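Local coordinates for chorismate mutase (Helicobacter pylori, PDB 6AL9) that catalyses the rearrangement of chorismate to prephenate, the step that leads towards phenylalanine and tyrosine, as an all-helical enzyme of the AroQ type, at the interface of chains A and B. Residues are numbered along the deposited sequence; one frame, centred on the assembly and turned at random. Chains: chain A/B, Chorismate mutase.

The interface of chains A and B. Residues chain A 22-23, 26-27; chain B 19, 22-23, 26.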
loop_
_atom_site.group_PDB
_atom_site.type_symbol
_atom_site.label_atom_id
_atom_site.label_comp_id
_atom_site.label_asym_id
_atom_site.label_seq_id
_atom_site.Cartn_x
_atom_site.Cartn_y
_atom_site.Cartn_z
ATOM N N GLU A 22 0.870 -9.442 4.690
ATOM C CA GLU A 22 0.102 -9.582 3.461
ATOM C C GLU A 22 0.214 -8.359 2.533
ATOM O O GLU A 22 0.323 -8.511 1.327
ATOM C CB GLU A 22 -1.366 -9.844 3.800
ATOM C CG GLU A 22 -1.615 -11.167 4.505
ATOM C CD GLU A 22 -3.081 -11.405 4.869
ATOM O OE1 GLU A 22 -3.449 -11.263 6.065
ATOM O OE2 GLU A 22 -3.869 -11.760 3.963
ATOM N N LEU A 23 0.157 -7.150 3.094
ATOM C CA LEU A 23 0.178 -5.923 2.301
ATOM C C LEU A 23 1.535 -5.807 1.565
ATOM O O LEU A 23 1.618 -5.481 0.378
ATOM C CB LEU A 23 -0.018 -4.740 3.245
ATOM C CG LEU A 23 -0.653 -3.437 2.767
ATOM C CD1 LEU A 23 -2.016 -3.615 2.112
ATOM C CD2 LEU A 23 -0.773 -2.502 3.948
ATOM N N LEU A 26 1.601 -8.549 -1.125
ATOM C CA LEU A 26 0.816 -8.084 -2.285
ATOM C C LEU A 26 1.569 -7.008 -3.088
ATOM O O LEU A 26 1.522 -6.989 -4.308
ATOM C CB LEU A 26 -0.557 -7.545 -1.875
ATOM C CG LEU A 26 -1.666 -8.526 -1.489
ATOM C CD1 LEU A 26 -2.926 -7.747 -1.175
ATOM C CD2 LEU A 26 -1.979 -9.561 -2.565
ATOM N N LEU A 27 2.281 -6.130 -2.406
ATOM C CA LEU A 27 3.026 -5.069 -3.111
ATOM C C LEU A 27 4.207 -5.639 -3.904
ATOM O O LEU A 27 4.507 -5.200 -5.007
ATOM C CB LEU A 27 3.490 -3.991 -2.131
ATOM C CG LEU A 27 4.324 -2.873 -2.764
ATOM C CD1 LEU A 27 3.451 -2.009 -3.667
ATOM C CD2 LEU A 27 4.970 -2.058 -1.649
ATOM N N LEU B 19 -4.905 -7.418 -7.636
ATOM C CA LEU B 19 -3.986 -6.966 -6.590
ATOM C C LEU B 19 -4.505 -5.722 -5.915
ATOM O O LEU B 19 -4.518 -5.635 -4.706
ATOM C CB LEU B 19 -2.597 -6.686 -7.167
ATOM C CG LEU B 19 -1.680 -7.905 -7.024
ATOM C CD1 LEU B 19 -0.536 -7.895 -8.013
ATOM C CD2 LEU B 19 -1.128 -7.961 -5.614
ATOM N N GLU B 22 -7.460 -6.370 -3.531
ATOM C CA GLU B 22 -6.957 -6.916 -2.280
ATOM C C GLU B 22 -6.192 -5.884 -1.437
ATOM O O GLU B 22 -6.364 -5.792 -0.235
ATOM C CB GLU B 22 -6.058 -8.121 -2.556
ATOM C CG GLU B 22 -6.826 -9.324 -3.087
ATOM C CD GLU B 22 -5.995 -10.603 -3.094
ATOM O OE1 GLU B 22 -5.723 -11.118 -4.208
ATOM O OE2 GLU B 22 -5.619 -11.089 -1.992
ATOM N N LEU B 23 -5.352 -5.107 -2.091
ATOM C CA LEU B 23 -4.528 -4.117 -1.418
ATOM C C LEU B 23 -5.394 -3.053 -0.800
ATOM O O LEU B 23 -5.155 -2.614 0.322
ATOM C CB LEU B 23 -3.610 -3.467 -2.456
ATOM C CG LEU B 23 -2.154 -3.126 -2.127
ATOM C CD1 LEU B 23 -1.365 -4.287 -1.552
ATOM C CD2 LEU B 23 -1.488 -2.666 -3.424
ATOM N N LEU B 26 -7.311 -4.691 2.099
ATOM C CA LEU B 26 -6.424 -4.839 3.259
ATOM C C LEU B 26 -6.148 -3.506 3.919
ATOM O O LEU B 26 -6.075 -3.438 5.132
ATOM C CB LEU B 26 -5.089 -5.490 2.890
ATOM C CG LEU B 26 -5.047 -6.995 2.692
ATOM C CD1 LEU B 26 -3.607 -7.396 2.404
ATOM C CD2 LEU B 26 -5.543 -7.712 3.926
#
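A:Leu26 reaches from helix 8-40 of chain A into the hole formed on helix 9-41 of chain B by B:Leu19, B:Glu22, B:Leu23 and B:Leu26, a worked example of coiled-coil-like knobs-into-holes packing between antiparallel helices. Its two methyls divide the work. CD1 of A:Leu26 lies 3.4 Å from CB of B:Glu22, the two side chains crossing at about a right angle. CD2 of A:Leu26 meets CD2 of B:Leu19 at 3.5 Å as those side chains pass in opposite directions. Behind this fork, CD1 of B:Leu23 presses on CB of A:Leu26 at 3.4 Å, a tight fit at the root of the side chain. With CG anti to its own carbonyl carbon (chi1 -76°), A:Leu26 swings the fork to the backbone N side and out over the partner helix. CD1 of B:Leu26 comes within 3.7 Å of CD1 of A:Leu26 and also touches CB of A:Glu22. Beneath the paired Leu26 tips, A:Leu23 and B:Leu23 meet through their CD1 methyls at 3.8 Å, and A:Leu23 also runs past B:Leu26 in the opposite sense. The extended chain of B:Glu22 carries its carboxylate alongside CD2 of A:Leu26; it does not contact the carboxylate of A:Glu22, whose position is uncertain. The patch is part of the two-fold interface between the first helices and likely contributes to holding together the dimer, in which AroQ active sites are built from both subunits.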